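Homoserine O-acetyltransferase (Bacillus anthracis str. 'Ames Ancestor', PDB 3I1I) probably transfers an acetyl group from acetyl-CoA to the hydroxyl of homoserine. Local coordinates at residues A[12-17]-A[25-30]; A[21-26]-A[121-126]; A[161-166]-A[290-295]. One frame throughout, in Å; residues are numbered along the deposited sequence.

Contact 1: A[12-17]-A[25-30]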
ATOM      1  N   PHE A  12      32.539   0.470  15.250  1.00 31.23           N
ATOM      2  CA  PHE A  12      32.493   1.302  16.437  1.00 30.34           C
ATOM      3  C   PHE A  12      31.438   0.753  17.384  1.00 30.50           C
ATOM      4  O   PHE A  12      30.338   0.403  16.957  1.00 31.02           O
ATOM      5  CB  PHE A  12      32.151   2.731  16.053  1.00 30.03           C
ATOM      6  CG  PHE A  12      32.015   3.671  17.232  1.00 28.53           C
ATOM      7  CD1 PHE A  12      33.118   3.984  18.015  1.00 28.21           C
ATOM      8  CD2 PHE A  12      30.788   4.246  17.552  1.00 26.74           C
ATOM      9  CE1 PHE A  12      33.006   4.849  19.096  1.00 26.84           C
ATOM     10  CE2 PHE A  12      30.662   5.141  18.604  1.00 25.89           C
ATOM     11  CZ  PHE A  12      31.791   5.440  19.392  1.00 27.46           C
ATOM     12  N   ILE A  13      31.780   0.674  18.663  1.00 30.56           N
ATOM     13  CA  ILE A  13      30.920   0.110  19.706  1.00 30.30           C
ATOM     14  C   ILE A  13      30.664   1.117  20.797  1.00 30.26           C
ATOM     15  O   ILE A  13      31.536   1.913  21.115  1.00 29.58           O
ATOM     16  CB  ILE A  13      31.620  -1.101  20.357  1.00 31.29           C
ATOM     17  CG1 ILE A  13      31.233  -2.377  19.616  1.00 32.99           C
ATOM     18  CG2 ILE A  13      31.342  -1.222  21.874  1.00 29.24           C
ATOM     19  CD1 ILE A  13      32.345  -2.901  18.762  1.00 33.46           C
ATOM     20  N   LEU A  14      29.454   1.099  21.341  1.00 30.66           N
ATOM     21  CA  LEU A  14      29.155   1.768  22.605  1.00 30.94           C
ATOM     22  C   LEU A  14      28.560   0.725  23.543  1.00 31.11           C
ATOM     23  O   LEU A  14      27.695  -0.059  23.173  1.00 30.72           O
ATOM     24  CB  LEU A  14      28.218   2.937  22.421  1.00 30.72           C
ATOM     25  CG  LEU A  14      28.778   4.123  21.615  1.00 32.24           C
ATOM     26  CD1 LEU A  14      27.622   5.015  21.125  1.00 31.07           C
ATOM     27  CD2 LEU A  14      29.793   4.977  22.417  1.00 28.96           C
ATOM     28  N   LYS A  15      29.098   0.685  24.750  1.00 31.57           N
ATOM     29  CA  LYS A  15      28.720  -0.315  25.720  1.00 31.52           C
ATOM     30  C   LYS A  15      27.309  -0.027  26.195  1.00 31.02           C
ATOM     31  O   LYS A  15      26.549  -0.946  26.481  1.00 30.12           O
ATOM     32  CB  LYS A  15      29.688  -0.311  26.902  1.00 31.69           C
ATOM     33  CG  LYS A  15      31.019  -0.986  26.633  1.00 33.01           C
ATOM     34  CD  LYS A  15      31.914  -0.853  27.835  1.00 34.21           C
ATOM     35  CE  LYS A  15      33.163  -1.714  27.760  1.00 36.57           C
ATOM     36  NZ  LYS A  15      34.210  -1.114  28.662  1.00 37.98           N
ATOM     37  N   GLU A  16      27.000   1.256  26.305  1.00 30.90           N
ATOM     38  CA  GLU A  16      25.655   1.700  26.556  1.00 31.76           C
ATOM     39  C   GLU A  16      25.392   2.978  25.775  1.00 31.65           C
ATOM     40  O   GLU A  16      26.163   3.938  25.880  1.00 32.33           O
ATOM     41  CB  GLU A  16      25.443   1.992  28.051  1.00 32.60           C
ATOM     42  CG  GLU A  16      25.535   0.788  29.006  1.00 33.57           C
ATOM     43  CD  GLU A  16      24.586  -0.372  28.660  1.00 35.42           C
ATOM     44  OE1 GLU A  16      23.578  -0.182  27.941  1.00 32.66           O
ATOM     45  OE2 GLU A  16      24.877  -1.496  29.125  1.00 37.33           O
ATOM     46  N   TYR A  17      24.308   2.994  25.003  1.00 30.86           N
ATOM     47  CA  TYR A  17      23.828   4.207  24.388  1.00 29.90           C
ATOM     48  C   TYR A  17      22.373   4.494  24.845  1.00 30.11           C
ATOM     49  O   TYR A  17      21.517   3.616  24.856  1.00 29.98           O
ATOM     50  CB  TYR A  17      23.946   4.128  22.857  1.00 29.83           C
ATOM     51  CG  TYR A  17      23.202   5.250  22.191  1.00 29.57           C
ATOM     52  CD1 TYR A  17      23.678   6.545  22.262  1.00 28.50           C
ATOM     53  CD2 TYR A  17      21.979   5.029  21.580  1.00 29.15           C
ATOM     54  CE1 TYR A  17      22.982   7.589  21.695  1.00 31.91           C
ATOM     55  CE2 TYR A  17      21.260   6.069  21.018  1.00 30.81           C
ATOM     56  CZ  TYR A  17      21.763   7.349  21.073  1.00 31.18           C
ATOM     57  OH  TYR A  17      21.050   8.401  20.552  1.00 29.51           O
ATOM     58  N   ILE A  25      20.712   0.725  25.706  1.00 27.55           N
ATOM     59  CA  ILE A  25      21.189  -0.595  25.332  1.00 26.84           C
ATOM     60  C   ILE A  25      22.586  -0.436  24.725  1.00 26.97           C
ATOM     61  O   ILE A  25      22.968   0.666  24.349  1.00 26.89           O
ATOM     62  CB  ILE A  25      20.213  -1.309  24.317  1.00 27.10           C
ATOM     63  CG1 ILE A  25      20.009  -0.457  23.048  1.00 26.87           C
ATOM     64  CG2 ILE A  25      18.874  -1.599  24.959  1.00 23.95           C
ATOM     65  CD1 ILE A  25      19.554  -1.238  21.805  1.00 25.15           C
ATOM     66  N   PRO A  26      23.375  -1.516  24.690  1.00 26.81           N
ATOM     67  CA  PRO A  26      24.595  -1.509  23.874  1.00 26.25           C
ATOM     68  C   PRO A  26      24.285  -1.427  22.365  1.00 26.11           C
ATOM     69  O   PRO A  26      23.343  -2.064  21.875  1.00 24.44           O
ATOM     70  CB  PRO A  26      25.273  -2.871  24.196  1.00 25.87           C
ATOM     71  CG  PRO A  26      24.619  -3.380  25.432  1.00 26.27           C
ATOM     72  CD  PRO A  26      23.257  -2.734  25.522  1.00 27.15           C
ATOM     73  N   VAL A  27      25.120  -0.691  21.645  1.00 26.00           N
ATOM     74  CA  VAL A  27      24.988  -0.549  20.201  1.00 26.24           C
ATOM     75  C   VAL A  27      26.353  -0.679  19.524  1.00 26.98           C
ATOM     76  O   VAL A  27      27.382  -0.410  20.138  1.00 27.45           O
ATOM     77  CB  VAL A  27      24.396   0.844  19.844  1.00 26.09           C
ATOM     78  CG1 VAL A  27      22.992   1.036  20.483  1.00 25.01           C
ATOM     79  CG2 VAL A  27      25.313   1.904  20.298  1.00 23.61           C
ATOM     80  N   GLN A  28      26.341  -1.081  18.259  1.00 27.04           N
ATOM     81  CA  GLN A  28      27.521  -1.072  17.399  1.00 27.18           C
ATOM     82  C   GLN A  28      27.127  -0.425  16.075  1.00 27.05           C
ATOM     83  O   GLN A  28      25.957  -0.345  15.741  1.00 26.51           O
ATOM     84  CB  GLN A  28      28.016  -2.481  17.128  1.00 27.33           C
ATOM     85  CG  GLN A  28      26.899  -3.401  16.611  1.00 30.16           C
ATOM     86  CD  GLN A  28      27.355  -4.803  16.227  1.00 31.22           C
ATOM     87  OE1 GLN A  28      28.433  -5.243  16.605  1.00 32.17           O
ATOM     88  NE2 GLN A  28      26.525  -5.496  15.431  1.00 29.98           N
HETATM   89  N   MSE A  29      28.131  -0.022  15.312  1.00 26.86           N
HETATM   90  CA  MSE A  29      27.944   0.744  14.118  1.00 26.12           C
HETATM   91  C   MSE A  29      29.121   0.524  13.183  1.00 25.00           C
HETATM   92  O   MSE A  29      30.246   0.873  13.503  1.00 24.32           O
HETATM   93  CB  MSE A  29      27.841   2.216  14.489  1.00 26.55           C
HETATM   94  CG  MSE A  29      27.390   3.119  13.345  1.00 28.54           C
HETATM   95 SE   MSE A  29      27.453   4.993  13.901  0.65 32.23          SE
HETATM   96  CE  MSE A  29      25.720   5.538  13.398  1.00 37.69           C
ATOM     97  N   GLY A  30      28.871  -0.021  12.005  1.00 23.88           N
ATOM     98  CA  GLY A  30      29.951  -0.169  11.044  1.00 23.91           C
ATOM     99  C   GLY A  30      30.297   1.164  10.443  1.00 23.12           C
ATOM    100  O   GLY A  30      29.481   2.044  10.435  1.00 23.71           O
TER
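V27 sets its CG2 methyl between two side chains of the neighbouring strand. V27 CG2 lies 3.7 Å from both L14 CB and Y17 CB. The methyl takes the crowded position between its own backbone N and carbonyl carbon. L14 and V27 run side by side, pointing the same way. F12, L14, Y17, I25, V27 and M29 share this face of the sheet, and helix 129-142 packs against F12, Y17 and M29. Y17 OH bonds to D131 of that helix. On the other face, I13 lies beside Q28, whose amide NE2 is held by T106 O.

The backbones pair antiparallel; the axes of 12-14 and 25-30 are 168° apart. L14 N gives a nearly straight bond to V27 O (2.8 Å, 174°), and V27 N returns one to L14 O. F12 pairs with M29 and Y17 with I25 in the same two-bond way. Between L14 and Y17 the register slips by one residue, a beta bulge. There P26 CB packs 3.2 Å from K15 O, and K15 NZ bonds to E307 O of the second subunit. Six backbone bonds thus satisfy peptide groups between the two segments, while side-chain packing on the helix-covered face is apolar.

Contact 2: A[21-26]-A[121-126]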
ATOM      1  N   ASN A  21      14.287   8.332  23.255  1.00 31.15           N
ATOM      2  CA  ASN A  21      13.131   7.942  24.083  1.00 30.93           C
ATOM      3  C   ASN A  21      13.512   7.381  25.442  1.00 30.86           C
ATOM      4  O   ASN A  21      12.653   6.929  26.192  1.00 30.83           O
ATOM      5  CB  ASN A  21      12.187   6.967  23.361  1.00 30.71           C
ATOM      6  CG  ASN A  21      12.851   5.653  23.009  1.00 31.54           C
ATOM      7  OD1 ASN A  21      13.784   5.211  23.670  1.00 29.79           O
ATOM      8  ND2 ASN A  21      12.354   5.015  21.942  1.00 33.31           N
ATOM      9  N   GLY A  22      14.797   7.383  25.762  1.00 30.99           N
ATOM     10  CA  GLY A  22      15.218   7.034  27.093  1.00 30.14           C
ATOM     11  C   GLY A  22      15.646   5.613  27.255  1.00 30.19           C
ATOM     12  O   GLY A  22      16.153   5.272  28.303  1.00 31.05           O
ATOM     13  N   ARG A  23      15.455   4.760  26.261  1.00 29.71           N
ATOM     14  CA  ARG A  23      15.913   3.377  26.385  1.00 29.94           C
ATOM     15  C   ARG A  23      17.469   3.313  26.307  1.00 30.24           C
ATOM     16  O   ARG A  23      18.077   4.037  25.507  1.00 30.45           O
ATOM     17  CB  ARG A  23      15.279   2.544  25.282  1.00 30.44           C
ATOM     18  CG  ARG A  23      15.634   1.071  25.304  1.00 30.72           C
ATOM     19  CD  ARG A  23      14.849   0.320  26.346  1.00 31.94           C
ATOM     20  NE  ARG A  23      15.131  -1.107  26.203  1.00 33.28           N
ATOM     21  CZ  ARG A  23      14.565  -1.914  25.309  1.00 33.52           C
ATOM     22  NH1 ARG A  23      13.629  -1.467  24.467  1.00 31.39           N
ATOM     23  NH2 ARG A  23      14.945  -3.184  25.258  1.00 35.78           N
ATOM     24  N   THR A  24      18.105   2.478  27.147  1.00 29.48           N
ATOM     25  CA  THR A  24      19.561   2.347  27.133  1.00 28.98           C
ATOM     26  C   THR A  24      19.965   0.918  26.797  1.00 28.87           C
ATOM     27  O   THR A  24      19.564  -0.002  27.493  1.00 30.19           O
ATOM     28  CB  THR A  24      20.208   2.837  28.471  1.00 29.17           C
ATOM     29  OG1 THR A  24      19.884   4.227  28.674  1.00 29.91           O
ATOM     30  CG2 THR A  24      21.733   2.692  28.444  1.00 26.42           C
ATOM     31  N   ILE A  25      20.712   0.725  25.706  1.00 27.55           N
ATOM     32  CA  ILE A  25      21.189  -0.595  25.332  1.00 26.84           C
ATOM     33  C   ILE A  25      22.586  -0.436  24.725  1.00 26.97           C
ATOM     34  O   ILE A  25      22.968   0.666  24.349  1.00 26.89           O
ATOM     35  CB  ILE A  25      20.213  -1.309  24.317  1.00 27.10           C
ATOM     36  CG1 ILE A  25      20.009  -0.457  23.048  1.00 26.87           C
ATOM     37  CG2 ILE A  25      18.874  -1.599  24.959  1.00 23.95           C
ATOM     38  CD1 ILE A  25      19.554  -1.238  21.805  1.00 25.15           C
ATOM     39  N   PRO A  26      23.375  -1.516  24.690  1.00 26.81           N
ATOM     40  CA  PRO A  26      24.595  -1.509  23.874  1.00 26.25           C
ATOM     41  C   PRO A  26      24.285  -1.427  22.365  1.00 26.11           C
ATOM     42  O   PRO A  26      23.343  -2.064  21.875  1.00 24.44           O
ATOM     43  CB  PRO A  26      25.273  -2.871  24.196  1.00 25.87           C
ATOM     44  CG  PRO A  26      24.619  -3.380  25.432  1.00 26.27           C
ATOM     45  CD  PRO A  26      23.257  -2.734  25.522  1.00 27.15           C
ATOM     46  N   ALA A 121      13.679  -8.267  18.528  1.00 30.80           N
ATOM     47  CA  ALA A 121      12.430  -8.256  17.794  1.00 30.39           C
ATOM     48  C   ALA A 121      11.693  -6.933  18.054  1.00 29.43           C
ATOM     49  O   ALA A 121      12.329  -5.878  18.088  1.00 29.83           O
ATOM     50  CB  ALA A 121      11.588  -9.496  18.155  1.00 29.02           C
HETATM   51  N   MSE A 122      10.380  -6.976  18.272  1.00 29.01           N
HETATM   52  CA  MSE A 122       9.596  -5.759  18.541  1.00 29.00           C
HETATM   53  C   MSE A 122       9.849  -5.138  19.914  1.00 28.86           C
HETATM   54  O   MSE A 122       9.326  -4.041  20.211  1.00 29.10           O
HETATM   55  CB  MSE A 122       8.099  -5.999  18.333  1.00 28.92           C
HETATM   56  CG  MSE A 122       7.742  -6.428  16.919  1.00 30.16           C
HETATM   57 SE   MSE A 122       8.526  -5.296  15.497  0.65 33.75          SE
HETATM   58  CE  MSE A 122       7.759  -3.591  16.043  1.00 27.20           C
ATOM     59  N   ASP A 123      10.675  -5.780  20.739  1.00 28.24           N
ATOM     60  CA  ASP A 123      11.190  -5.101  21.921  1.00 27.84           C
ATOM     61  C   ASP A 123      12.308  -4.098  21.580  1.00 27.04           C
ATOM     62  O   ASP A 123      12.756  -3.357  22.457  1.00 25.62           O
ATOM     63  CB  ASP A 123      11.663  -6.104  22.982  1.00 28.28           C
ATOM     64  CG  ASP A 123      12.099  -5.418  24.290  1.00 30.21           C
ATOM     65  OD1 ASP A 123      11.317  -4.607  24.825  1.00 28.73           O
ATOM     66  OD2 ASP A 123      13.243  -5.654  24.750  1.00 34.44           O
ATOM     67  N   PHE A 124      12.760  -4.037  20.323  1.00 26.58           N
ATOM     68  CA  PHE A 124      13.756  -3.016  19.992  1.00 26.06           C
ATOM     69  C   PHE A 124      13.187  -1.610  20.165  1.00 25.69           C
ATOM     70  O   PHE A 124      12.025  -1.370  19.877  1.00 25.39           O
ATOM     71  CB  PHE A 124      14.320  -3.187  18.585  1.00 26.46           C
ATOM     72  CG  PHE A 124      15.600  -2.437  18.375  1.00 26.48           C
ATOM     73  CD1 PHE A 124      16.801  -2.975  18.815  1.00 27.28           C
ATOM     74  CD2 PHE A 124      15.596  -1.182  17.798  1.00 25.28           C
ATOM     75  CE1 PHE A 124      17.989  -2.294  18.660  1.00 27.88           C
ATOM     76  CE2 PHE A 124      16.779  -0.484  17.632  1.00 25.97           C
ATOM     77  CZ  PHE A 124      17.984  -1.032  18.074  1.00 27.63           C
ATOM     78  N   PRO A 125      14.000  -0.669  20.658  1.00 25.67           N
ATOM     79  CA  PRO A 125      13.424   0.653  20.860  1.00 25.65           C
ATOM     80  C   PRO A 125      13.241   1.415  19.565  1.00 25.33           C
ATOM     81  O   PRO A 125      13.990   1.223  18.622  1.00 24.89           O
ATOM     82  CB  PRO A 125      14.463   1.378  21.715  1.00 25.80           C
ATOM     83  CG  PRO A 125      15.737   0.678  21.446  1.00 26.30           C
ATOM     84  CD  PRO A 125      15.376  -0.758  21.171  1.00 25.98           C
ATOM     85  N   VAL A 126      12.251   2.289  19.552  1.00 24.72           N
ATOM     86  CA  VAL A 126      12.070   3.215  18.475  1.00 24.05           C
ATOM     87  C   VAL A 126      13.275   4.127  18.412  1.00 24.90           C
ATOM     88  O   VAL A 126      13.719   4.677  19.478  1.00 25.68           O
ATOM     89  CB  VAL A 126      10.808   4.046  18.687  1.00 24.20           C
ATOM     90  CG1 VAL A 126      10.728   5.154  17.640  1.00 21.22           C
ATOM     91  CG2 VAL A 126       9.557   3.104  18.677  1.00 22.47           C
TER
HETATM   92  O   HOH W   1      14.623   7.000  20.318  1.00 27.75           O
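The guanidinium of R23 and the ring of F124 are the flat groups here. At the guanidinium edge, in its plane, sits the carbonyl O of D123. R23 NH1 gives D123 O a nearly straight bond of 2.9 Å (169°), which arrives almost along the C=O axis. One face of the F124 ring carries CD of the next residue, P125, offset toward the rim. I25 CD1 meets F124 CE1 obliquely at 3.7 Å, the two side chains crossing at about a right angle.

The second guanidinium nitrogen reaches the D123 side chain. R23 NH2 lies 3.0 Å from D123 OD2, a salt bridge whose hydrogen bond is weak because it is bent. The carboxylate plane is turned 36° from the guanidinium. D123 therefore holds the arginine tip by both its backbone and its carboxylate. CG anti to the backbone N (chi1 -178°) puts R23 CG 3.8 Å from P125 CB, so the proline ring packs against the aliphatic part of the chain. The bend at chi2 directs the rest of the chain to D123.

N21 closes the other end. N21 OD1 accepts from R23 N at 3.1 Å, an Asx turn that fixes the bend before the strand. A water accepts from N21 N and donates to V126 O at 2.6 Å. N21 ND2 also has a weak bond to Y251 O of the third subunit.

The contact ties the start of strand 24-34, which lies next to strand 10-18 in the sheet, to the loop that leads into helix 129-142. Beyond the loop, helix 277-289 packs on M122 and V126, and its Y282 OH bonds to F124 O.

Contact 3: A[161-166]-A[290-295]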
ATOM      1  N   ALA A 161      21.800  14.404   8.265  1.00 18.56           N
ATOM      2  CA  ALA A 161      22.666  15.581   8.122  1.00 18.80           C
ATOM      3  C   ALA A 161      21.974  16.795   8.716  1.00 19.28           C
ATOM      4  O   ALA A 161      22.624  17.688   9.268  1.00 18.90           O
ATOM      5  CB  ALA A 161      23.025  15.828   6.676  1.00 17.64           C
ATOM      6  N   GLN A 162      20.650  16.850   8.586  1.00 19.36           N
ATOM      7  CA  GLN A 162      19.957  18.015   9.083  1.00 19.56           C
ATOM      8  C   GLN A 162      19.958  17.992  10.605  1.00 18.56           C
ATOM      9  O   GLN A 162      20.060  19.029  11.227  1.00 17.06           O
ATOM     10  CB  GLN A 162      18.534  18.098   8.544  1.00 19.75           C
ATOM     11  CG  GLN A 162      18.445  18.604   7.129  1.00 22.44           C
ATOM     12  CD  GLN A 162      17.049  18.386   6.545  1.00 24.70           C
ATOM     13  OE1 GLN A 162      16.252  19.307   6.499  1.00 23.92           O
ATOM     14  NE2 GLN A 162      16.753  17.151   6.127  1.00 25.87           N
ATOM     15  N   GLN A 163      19.849  16.811  11.187  1.00 18.44           N
ATOM     16  CA  GLN A 163      19.883  16.679  12.646  1.00 19.37           C
ATOM     17  C   GLN A 163      21.257  17.105  13.206  1.00 19.63           C
ATOM     18  O   GLN A 163      21.337  17.808  14.208  1.00 20.30           O
ATOM     19  CB  GLN A 163      19.504  15.258  13.051  1.00 19.78           C
ATOM     20  CG  GLN A 163      18.030  14.912  12.817  1.00 20.26           C
ATOM     21  CD  GLN A 163      17.104  15.615  13.807  1.00 23.57           C
ATOM     22  OE1 GLN A 163      17.483  16.606  14.441  1.00 24.11           O
ATOM     23  NE2 GLN A 163      15.880  15.100  13.951  1.00 23.98           N
ATOM     24  N   TRP A 164      22.324  16.783  12.498  1.00 19.85           N
ATOM     25  CA  TRP A 164      23.649  17.331  12.816  1.00 20.60           C
ATOM     26  C   TRP A 164      23.700  18.865  12.827  1.00 20.35           C
ATOM     27  O   TRP A 164      24.210  19.483  13.768  1.00 19.57           O
ATOM     28  CB  TRP A 164      24.684  16.863  11.786  1.00 20.97           C
ATOM     29  CG  TRP A 164      25.369  15.631  12.145  1.00 20.76           C
ATOM     30  CD1 TRP A 164      24.998  14.390  11.810  1.00 19.72           C
ATOM     31  CD2 TRP A 164      26.586  15.509  12.896  1.00 19.93           C
ATOM     32  NE1 TRP A 164      25.898  13.492  12.290  1.00 21.50           N
ATOM     33  CE2 TRP A 164      26.877  14.156  12.979  1.00 19.73           C
ATOM     34  CE3 TRP A 164      27.435  16.416  13.513  1.00 19.19           C
ATOM     35  CZ2 TRP A 164      27.997  13.673  13.636  1.00 21.69           C
ATOM     36  CZ3 TRP A 164      28.558  15.933  14.166  1.00 19.83           C
ATOM     37  CH2 TRP A 164      28.815  14.586  14.241  1.00 20.49           C
ATOM     38  N   ALA A 165      23.197  19.467  11.754  1.00 19.98           N
ATOM     39  CA  ALA A 165      23.213  20.918  11.627  1.00 19.87           C
ATOM     40  C   ALA A 165      22.405  21.604  12.756  1.00 19.84           C
ATOM     41  O   ALA A 165      22.820  22.631  13.313  1.00 20.06           O
ATOM     42  CB  ALA A 165      22.699  21.337  10.258  1.00 19.10           C
ATOM     43  N   VAL A 166      21.274  21.023  13.108  1.00 19.67           N
ATOM     44  CA  VAL A 166      20.450  21.563  14.191  1.00 20.13           C
ATOM     45  C   VAL A 166      21.118  21.326  15.565  1.00 21.09           C
ATOM     46  O   VAL A 166      21.282  22.250  16.335  1.00 21.31           O
ATOM     47  CB  VAL A 166      19.018  20.954  14.165  1.00 19.23           C
ATOM     48  CG1 VAL A 166      18.257  21.280  15.433  1.00 17.93           C
ATOM     49  CG2 VAL A 166      18.278  21.454  12.931  1.00 17.43           C
ATOM     50  N   HIS A 290      10.408  11.650  11.227  1.00 20.50           N
ATOM     51  CA  HIS A 290      11.392  12.681  10.961  1.00 20.12           C
ATOM     52  C   HIS A 290      10.834  14.114  10.967  1.00 20.70           C
ATOM     53  O   HIS A 290      10.003  14.484  10.145  1.00 20.42           O
ATOM     54  CB  HIS A 290      12.139  12.445   9.649  1.00 20.55           C
ATOM     55  CG  HIS A 290      13.030  13.583   9.262  1.00 18.97           C
ATOM     56  ND1 HIS A 290      14.151  13.919   9.988  1.00 17.45           N
ATOM     57  CD2 HIS A 290      12.935  14.498   8.264  1.00 19.08           C
ATOM     58  CE1 HIS A 290      14.716  14.991   9.453  1.00 19.14           C
ATOM     59  NE2 HIS A 290      14.003  15.358   8.397  1.00 20.64           N
ATOM     60  N   ASP A 291      11.399  14.933  11.848  1.00 20.86           N
ATOM     61  CA  ASP A 291      10.901  16.266  12.175  1.00 20.87           C
ATOM     62  C   ASP A 291      11.951  17.012  12.972  1.00 20.55           C
ATOM     63  O   ASP A 291      12.076  16.792  14.194  1.00 19.16           O
ATOM     64  CB  ASP A 291       9.676  16.129  13.065  1.00 20.96           C
ATOM     65  CG  ASP A 291       9.007  17.463  13.357  1.00 22.33           C
ATOM     66  OD1 ASP A 291       9.467  18.483  12.793  1.00 23.13           O
ATOM     67  OD2 ASP A 291       7.994  17.474  14.132  1.00 24.09           O
ATOM     68  N   ILE A 292      12.738  17.848  12.298  1.00 20.84           N
ATOM     69  CA  ILE A 292      13.767  18.602  12.986  1.00 20.99           C
ATOM     70  C   ILE A 292      13.135  19.557  14.030  1.00 22.10           C
ATOM     71  O   ILE A 292      13.765  19.863  15.050  1.00 22.59           O
ATOM     72  CB  ILE A 292      14.763  19.342  12.021  1.00 21.26           C
ATOM     73  CG1 ILE A 292      14.084  20.492  11.290  1.00 20.70           C
ATOM     74  CG2 ILE A 292      15.451  18.355  11.065  1.00 19.76           C
ATOM     75  CD1 ILE A 292      15.054  21.435  10.597  1.00 18.87           C
ATOM     76  N   ALA A 293      11.878  19.978  13.827  1.00 22.74           N
ATOM     77  CA  ALA A 293      11.160  20.783  14.851  1.00 23.25           C
ATOM     78  C   ALA A 293      10.781  19.996  16.092  1.00 23.44           C
ATOM     79  O   ALA A 293      10.418  20.581  17.095  1.00 23.07           O
ATOM     80  CB  ALA A 293       9.894  21.455  14.259  1.00 22.48           C
ATOM     81  N   HIS A 294      10.824  18.676  16.043  1.00 24.70           N
ATOM     82  CA  HIS A 294      10.475  17.892  17.238  1.00 26.15           C
ATOM     83  C   HIS A 294      11.432  18.228  18.375  1.00 27.71           C
ATOM     84  O   HIS A 294      12.643  18.174  18.229  1.00 28.86           O
ATOM     85  CB  HIS A 294      10.550  16.397  16.986  1.00 25.44           C
ATOM     86  CG  HIS A 294      10.147  15.596  18.168  1.00 26.92           C
ATOM     87  ND1 HIS A 294       8.892  15.704  18.734  1.00 28.89           N
ATOM     88  CD2 HIS A 294      10.835  14.716  18.934  1.00 27.53           C
ATOM     89  CE1 HIS A 294       8.817  14.896  19.779  1.00 28.69           C
ATOM     90  NE2 HIS A 294       9.983  14.289  19.925  1.00 26.62           N
ATOM     91  N   GLY A 295      10.908  18.560  19.526  1.00 29.78           N
ATOM     92  CA  GLY A 295      11.786  19.085  20.574  1.00 31.28           C
ATOM     93  C   GLY A 295      11.498  20.561  20.814  1.00 31.29           C
ATOM     94  O   GLY A 295      11.394  20.982  21.943  1.00 33.91           O
TER
HETATM   95  O   HOH W   2      14.833  12.856  12.396  1.00 29.02           O
HETATM   96  O   HOH W   3      13.942  15.760  16.360  1.00 35.95           O
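Apolar packing centres on I292, which points at the helix and touches it with two branches. I292 CD1 meets V166 CG2 at 4.0 Å, the two side chains crossing obliquely. I292 CG2 lies 4.0 Å from Q162 CB, one helical turn earlier. CG1 of I292 takes the crowded position between its backbone N and carbonyl carbon (chi1 69°). L299 and L303 of helix 299-304 also pack on I292.

The polar contacts between the segments run through water. No direct hydrogen bond joins the two segments. Q163 bends at chi2 (-72°), and its NE2 donates to two waters. The first bridges Q163 NE2 (2.9 Å) and H290 ND1 (2.7 Å), at the edge of the imidazole and in its plane. The second lies between Q163 NE2 (3.2 Å) and D291 O (3.0 Å) and has further acceptors in reach.

Q162 NE2 and H290 NE2 come within 4.0 Å without bonding to each other. Both bond instead to N181 O, and Q162 NE2 also bonds to G158 O.

Within the loop, D291 to H294 form a type I beta turn, closed by H294 N to D291 O at 2.9 Å. D291 OD2 bonds to S245 OG of the third subunit.

The contact packs the loop after helix 277-289 against helix 156-167, which follows strand 150-154 in the alpha/beta hydrolase fold. The turn from that strand into the helix carries a GxSxG pattern (G153, S155, G157), consistent with a nucleophile elbow.

Contacts 1 and 2 are continuous, with centres 12 Å apart. They share I25 and P26 on strand 24-34, and E16 OE1 of contact 1 lies 3.5 Å from T24 CG2 of contact 2. Contact 3 stands apart, its centre about 22 Å from that of contact 1 and about 20 Å from that of contact 2. Its nearest atoms are about 8 Å from either. Contacts 2 and 3 both touch the third subunit; contact 1 reaches the second. Contact 3 alone involves the helix that follows the probable nucleophile elbow; S155 there, with H351 and D318 from other parts of the chain, has geometry consistent with a catalytic triad.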